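Local coordinates for protein 6-phosphogluconolactonase (PDB 6VYE) that probably hydrolyses 6-phosphogluconolactone to 6-phosphogluconate, the second step of the oxidative pentose phosphate pathway, at residues L46-S51 / I163-L168; E84-A89 / W205-T210. All coordinates share one frame; numbering follows the deposited sequence.

Interaction 1 (L46-S51 / I163-L168); sequences LSIALS and IVLLGL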
loop_
_atom_site.group_PDB
_atom_site.type_symbol
_atom_site.label_atom_id
_atom_site.label_comp_id
_atom_site.label_asym_id
_atom_site.label_seq_id
_atom_site.Cartn_x
_atom_site.Cartn_y
_atom_site.Cartn_z
ATOM N N LEU A 46 12.420 9.301 3.472
ATOM C CA LEU A 46 11.461 9.078 2.375
ATOM C C LEU A 46 10.176 8.496 2.970
ATOM O O LEU A 46 10.233 7.562 3.827
ATOM C CB LEU A 46 12.083 8.139 1.340
ATOM C CG LEU A 46 13.413 8.570 0.713
ATOM C CD1 LEU A 46 13.825 7.542 -0.307
ATOM C CD2 LEU A 46 13.300 9.920 0.014
ATOM N N SER A 47 9.041 8.963 2.460
ATOM C CA SER A 47 7.697 8.505 2.898
ATOM C C SER A 47 7.401 7.129 2.282
ATOM O O SER A 47 7.456 6.978 1.060
ATOM C CB SER A 47 6.661 9.549 2.586
ATOM O OG SER A 47 6.748 9.951 1.245
ATOM N N ILE A 48 7.109 6.140 3.112
ATOM C CA ILE A 48 6.607 4.818 2.639
ATOM C C ILE A 48 5.205 4.565 3.223
ATOM O O ILE A 48 5.014 4.761 4.403
ATOM C CB ILE A 48 7.603 3.711 2.976
ATOM C CG1 ILE A 48 7.155 2.401 2.327
ATOM C CG2 ILE A 48 7.808 3.581 4.484
ATOM C CD1 ILE A 48 8.240 1.385 2.196
ATOM N N ALA A 49 4.274 4.054 2.424
ATOM C CA ALA A 49 2.968 3.596 2.916
ATOM C C ALA A 49 3.008 2.068 2.887
ATOM O O ALA A 49 3.225 1.511 1.767
ATOM C CB ALA A 49 1.846 4.159 2.095
ATOM N N LEU A 50 2.894 1.452 4.074
ATOM C CA LEU A 50 3.036 -0.004 4.279
ATOM C C LEU A 50 1.698 -0.685 3.972
ATOM O O LEU A 50 0.674 -0.086 4.228
ATOM C CB LEU A 50 3.452 -0.293 5.720
ATOM C CG LEU A 50 4.748 0.334 6.213
ATOM C CD1 LEU A 50 5.027 -0.069 7.659
ATOM C CD2 LEU A 50 5.894 -0.081 5.342
ATOM N N SER A 51 1.726 -1.893 3.421
ATOM C CA SER A 51 0.545 -2.794 3.374
ATOM C C SER A 51 0.610 -3.808 4.530
ATOM O O SER A 51 1.729 -4.038 5.090
ATOM C CB SER A 51 0.483 -3.490 2.041
ATOM O OG SER A 51 1.710 -4.179 1.860
ATOM N N ILE A 163 7.282 6.045 -1.646
ATOM C CA ILE A 163 7.050 4.605 -1.907
ATOM C C ILE A 163 5.628 4.261 -1.481
ATOM O O ILE A 163 5.225 4.630 -0.360
ATOM C CB ILE A 163 8.110 3.718 -1.236
ATOM C CG1 ILE A 163 9.533 4.205 -1.522
ATOM C CG2 ILE A 163 7.895 2.273 -1.646
ATOM C CD1 ILE A 163 10.622 3.382 -0.917
ATOM N N VAL A 164 4.894 3.552 -2.343
ATOM C CA VAL A 164 3.649 2.895 -1.887
ATOM C C VAL A 164 3.787 1.392 -2.117
ATOM O O VAL A 164 4.003 0.972 -3.260
ATOM C CB VAL A 164 2.417 3.484 -2.577
ATOM C CG1 VAL A 164 1.186 2.650 -2.235
ATOM C CG2 VAL A 164 2.226 4.941 -2.191
ATOM N N LEU A 165 3.692 0.622 -1.042
ATOM C CA LEU A 165 3.687 -0.860 -1.086
ATOM C C LEU A 165 2.263 -1.398 -1.116
ATOM O O LEU A 165 1.498 -1.093 -0.209
ATOM C CB LEU A 165 4.355 -1.350 0.185
ATOM C CG LEU A 165 5.835 -1.611 0.100
ATOM C CD1 LEU A 165 6.332 -1.839 1.525
ATOM C CD2 LEU A 165 6.084 -2.842 -0.785
ATOM N N LEU A 166 1.947 -2.253 -2.071
ATOM C CA LEU A 166 0.575 -2.776 -2.208
ATOM C C LEU A 166 0.581 -4.307 -2.295
ATOM O O LEU A 166 1.588 -4.887 -2.765
ATOM C CB LEU A 166 -0.024 -2.154 -3.467
ATOM C CG LEU A 166 -0.185 -0.637 -3.451
ATOM C CD1 LEU A 166 -0.716 -0.175 -4.779
ATOM C CD2 LEU A 166 -1.093 -0.159 -2.330
ATOM N N GLY A 167 -0.494 -4.943 -1.862
ATOM C CA GLY A 167 -0.705 -6.389 -2.113
ATOM C C GLY A 167 -1.954 -6.569 -2.955
ATOM O O GLY A 167 -2.809 -5.698 -2.852
ATOM N N LEU A 168 -2.003 -7.574 -3.831
ATOM C CA LEU A 168 -3.194 -7.880 -4.652
ATOM C C LEU A 168 -4.022 -8.946 -3.930
ATOM O O LEU A 168 -3.478 -10.066 -3.693
ATOM C CB LEU A 168 -2.751 -8.374 -6.015
ATOM C CG LEU A 168 -3.861 -8.406 -7.055
ATOM C CD1 LEU A 168 -4.303 -6.979 -7.390
ATOM C CD2 LEU A 168 -3.427 -9.146 -8.317
HETATM O O HOH W 1 -0.168 0.469 1.129
#

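Interaction 2 (E84-A89 / W205-T210); sequences ERLVPA and WRVTLT. With PO4 (phosphate ion), chain D.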
loop_
_atom_site.group_PDB
_atom_site.type_symbol
_atom_site.label_atom_id
_atom_site.label_comp_id
_atom_site.label_asym_id
_atom_site.label_seq_id
_atom_site.Cartn_x
_atom_site.Cartn_y
_atom_site.Cartn_z
ATOM N N GLU A 84 -5.596 0.659 7.184
ATOM C CA GLU A 84 -5.668 0.184 8.577
ATOM C C GLU A 84 -7.105 -0.252 8.852
ATOM O O GLU A 84 -8.020 0.476 8.444
ATOM C CB GLU A 84 -5.258 1.289 9.553
ATOM C CG GLU A 84 -5.172 0.790 10.987
ATOM C CD GLU A 84 -4.246 -0.415 11.163
ATOM O OE1 GLU A 84 -4.669 -1.570 10.801
ATOM O OE2 GLU A 84 -3.111 -0.205 11.632
ATOM N N ARG A 85 -7.249 -1.362 9.566
ATOM C CA ARG A 85 -8.528 -1.860 10.125
ATOM C C ARG A 85 -8.847 -1.037 11.366
ATOM O O ARG A 85 -7.921 -0.799 12.160
ATOM C CB ARG A 85 -8.411 -3.345 10.453
ATOM C CG ARG A 85 -8.349 -4.212 9.209
ATOM C CD ARG A 85 -6.981 -4.194 8.549
ATOM N NE ARG A 85 -6.861 -5.293 7.602
ATOM C CZ ARG A 85 -6.658 -6.568 7.930
ATOM N NH1 ARG A 85 -6.523 -6.942 9.197
ATOM N NH2 ARG A 85 -6.599 -7.471 6.979
ATOM N N LEU A 86 -10.088 -0.580 11.499
ATOM C CA LEU A 86 -10.561 0.142 12.706
ATOM C C LEU A 86 -10.879 -0.907 13.765
ATOM O O LEU A 86 -12.059 -1.237 13.994
ATOM C CB LEU A 86 -11.725 1.056 12.331
ATOM C CG LEU A 86 -11.245 2.287 11.567
ATOM C CD1 LEU A 86 -12.345 2.943 10.737
ATOM C CD2 LEU A 86 -10.625 3.278 12.538
ATOM N N VAL A 87 -9.800 -1.471 14.295
ATOM C CA VAL A 87 -9.743 -2.401 15.451
ATOM C C VAL A 87 -8.678 -1.836 16.389
ATOM O O VAL A 87 -7.929 -0.920 16.023
ATOM C CB VAL A 87 -9.434 -3.834 14.991
ATOM C CG1 VAL A 87 -10.529 -4.391 14.089
ATOM C CG2 VAL A 87 -8.090 -3.944 14.301
ATOM N N PRO A 88 -8.609 -2.284 17.659
ATOM C CA PRO A 88 -7.602 -1.753 18.574
ATOM C C PRO A 88 -6.192 -1.903 17.977
ATOM O O PRO A 88 -5.948 -2.823 17.264
ATOM C CB PRO A 88 -7.843 -2.584 19.846
ATOM C CG PRO A 88 -9.316 -2.901 19.757
ATOM C CD PRO A 88 -9.521 -3.244 18.298
ATOM N N ALA A 89 -5.319 -0.953 18.282
ATOM C CA ALA A 89 -3.916 -0.866 17.823
ATOM C C ALA A 89 -3.116 -2.110 18.231
ATOM O O ALA A 89 -2.090 -2.364 17.578
ATOM C CB ALA A 89 -3.293 0.395 18.363
ATOM N N TRP A 205 -14.509 -1.885 9.193
ATOM C CA TRP A 205 -14.266 -0.645 8.443
ATOM C C TRP A 205 -12.752 -0.443 8.309
ATOM O O TRP A 205 -11.995 -0.858 9.247
ATOM C CB TRP A 205 -14.959 0.512 9.153
ATOM C CG TRP A 205 -16.396 0.641 8.750
ATOM C CD1 TRP A 205 -17.501 0.277 9.462
ATOM C CD2 TRP A 205 -16.872 1.171 7.505
ATOM N NE1 TRP A 205 -18.632 0.540 8.737
ATOM C CE2 TRP A 205 -18.282 1.094 7.538
ATOM C CE3 TRP A 205 -16.250 1.692 6.369
ATOM C CZ2 TRP A 205 -19.078 1.514 6.472
ATOM C CZ3 TRP A 205 -17.035 2.107 5.315
ATOM C CH2 TRP A 205 -18.428 2.018 5.365
ATOM N N ARG A 206 -12.308 0.138 7.199
ATOM C CA ARG A 206 -10.875 0.447 7.008
ATOM C C ARG A 206 -10.742 1.887 6.554
ATOM O O ARG A 206 -11.703 2.427 5.930
ATOM C CB ARG A 206 -10.226 -0.477 5.990
ATOM C CG ARG A 206 -10.199 -1.931 6.443
ATOM C CD ARG A 206 -11.227 -2.707 5.699
ATOM N NE ARG A 206 -11.142 -4.121 5.974
ATOM C CZ ARG A 206 -10.425 -4.994 5.299
ATOM N NH1 ARG A 206 -9.614 -4.596 4.338
ATOM N NH2 ARG A 206 -10.466 -6.277 5.638
ATOM N N VAL A 207 -9.639 2.498 6.974
ATOM C CA VAL A 207 -9.163 3.785 6.416
ATOM C C VAL A 207 -8.157 3.365 5.350
ATOM O O VAL A 207 -7.461 2.386 5.605
ATOM C CB VAL A 207 -8.544 4.661 7.523
ATOM C CG1 VAL A 207 -7.935 5.929 6.958
ATOM C CG2 VAL A 207 -9.584 4.982 8.588
ATOM N N THR A 208 -8.144 4.027 4.200
ATOM C CA THR A 208 -7.329 3.620 3.043
ATOM C C THR A 208 -6.894 4.873 2.296
ATOM O O THR A 208 -7.673 5.853 2.234
ATOM C CB THR A 208 -8.068 2.615 2.128
ATOM O OG1 THR A 208 -7.189 2.194 1.087
ATOM C CG2 THR A 208 -9.330 3.157 1.492
ATOM N N LEU A 209 -5.704 4.802 1.720
ATOM C CA LEU A 209 -5.264 5.733 0.673
ATOM C C LEU A 209 -6.133 5.469 -0.555
ATOM O O LEU A 209 -6.665 4.317 -0.734
ATOM C CB LEU A 209 -3.776 5.542 0.346
ATOM C CG LEU A 209 -2.793 5.779 1.499
ATOM C CD1 LEU A 209 -1.369 5.606 0.970
ATOM C CD2 LEU A 209 -2.968 7.146 2.161
ATOM N N THR A 210 -6.269 6.520 -1.354
ATOM C CA THR A 210 -7.185 6.539 -2.502
ATOM C C THR A 210 -6.379 6.237 -3.757
ATOM O O THR A 210 -5.146 6.318 -3.770
ATOM C CB THR A 210 -7.899 7.892 -2.538
ATOM O OG1 THR A 210 -6.902 8.914 -2.663
ATOM C CG2 THR A 210 -8.753 8.086 -1.308
HETATM P P PO4 D . -7.731 -7.384 3.201
HETATM O O1 PO4 D . -7.664 -5.926 2.658
HETATM O O2 PO4 D . -6.353 -7.961 3.251
HETATM O O3 PO4 D . -8.542 -8.273 2.289
HETATM O O4 PO4 D . -8.390 -7.353 4.575
#

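Interaction 1 (L46-S51 / I163-L168)
Ile48 and Ile163 face each other as a parallel beta pair, their side chains crossing at an angle on one face of the sheet. CG1 of Ile48 stands anti to the backbone N (chi1 -173°), which lays it 3.9 Å from CB of Ile163. In Ile163 it is CG2 that is anti to N, and this methyl meets Ile48 CD1 at 4.0 Å. The same CD1 reaches CD1 of Leu165 at 3.8 Å, so one methyl of Ile48 bridges two residues of the partner strand. Leu165, its chi1 of -93° well off the staggered value, also touches Leu50 through CD1 and packs against Leu59 and Tyr60 of helix 54-66. On the other face Ala49 CB lies loosely against CG2 of Val164. Strands 46-50 and 163-167 are central neighbours in the mixed sheet of this Rossmann-like alpha/beta fold, with 77-85 and 219-224 flanking them. The backbones are joined by Ile163 N to Ser47 O, Ala49 N to Ile163 O (3.0 Å) and Leu165 N to Ala49 O. Ile163 O also receives a CA-H contact from Ile48. Beyond these rungs the chains splay apart, and a water takes over: it donates to Leu165 O at 2.6 Å and only weakly to Leu50 O. There CB of Ser51 rests 3.4 Å from Leu165 O, while the Ser51 carbonyl is bonded to the hydroxyl of Tyr60.

Interaction 2 (E84-A89 / W205-T210)
Glu84 pairs with Val207 as an antiparallel hydrogen-bonded pair: Glu84 N donates to Val207 O, and Val207 N returns a bond to Glu84 O, each 3.0 Å long. The Glu84 carboxylate leads away from segment 205-210; OE1 takes the N-H of Arg85 on its anti lone pair and is also bonded to Asn95 N, while OE2 accepts from Tyr96 N. Arg85 follows in a non-hydrogen-bonded pair with Arg206. The two arginines run side by side in the same direction, both bent at chi2 (78° in Arg85), with their CG atoms 4.0 Å apart. Their guanidinium planes are turned 45° to each other, and Arg85 NE sits over one face of the Arg206 group, displaced toward its rim. Just past the strand, Leu86 N donates to Trp205 O. Leu86 is the centre of an inverse gamma turn as the chain leaves the sheet; its CD1 touches both Trp205 CB (3.9 Å) and Val207 CG2, and helix 128-146 packs against the same side chain. Both arginines present their ends to a phosphate ion, probably from the crystallisation liquor. Arg206 grips it near the guanidinium plane, NH2 to O4 at 2.6 Å and NH1 to O1 at 2.9 Å, whereas Arg85 NH2 approaches O4 obliquely at 3.0 Å. Arg85 NH1 is held by Glu93 O, Arg206 NH2 by Pro202 O, and His173 also binds the ion. Two cationic groups this close would repel each other; the shared anion probably offsets that, consistent with a site for the phosphate of a sugar-phosphate substrate.

Interactions 1 and 2 belong to one mixed eight-stranded sheet, their centres about 15 Å apart. Strand 77-85, whose end enters interaction 2, is the next neighbour of strand 46-50 of interaction 1 and pairs with 206-209 on its other side. Interaction 1 joins parallel strands near the centre of the chain, whereas interaction 2 lies where the sheet turns antiparallel, toward its 191-194 edge. Along the sequence the segments alternate, 46-51, 84-89, 163-168 and 205-210, and each contact joins parts of the chain more than 110 residues apart. They touch directly where Ala49 CB packs on Leu209 CD1 at 3.7 Å. The buried parallel core is thus continuous with the strand pair that carries the phosphate-binding arginines.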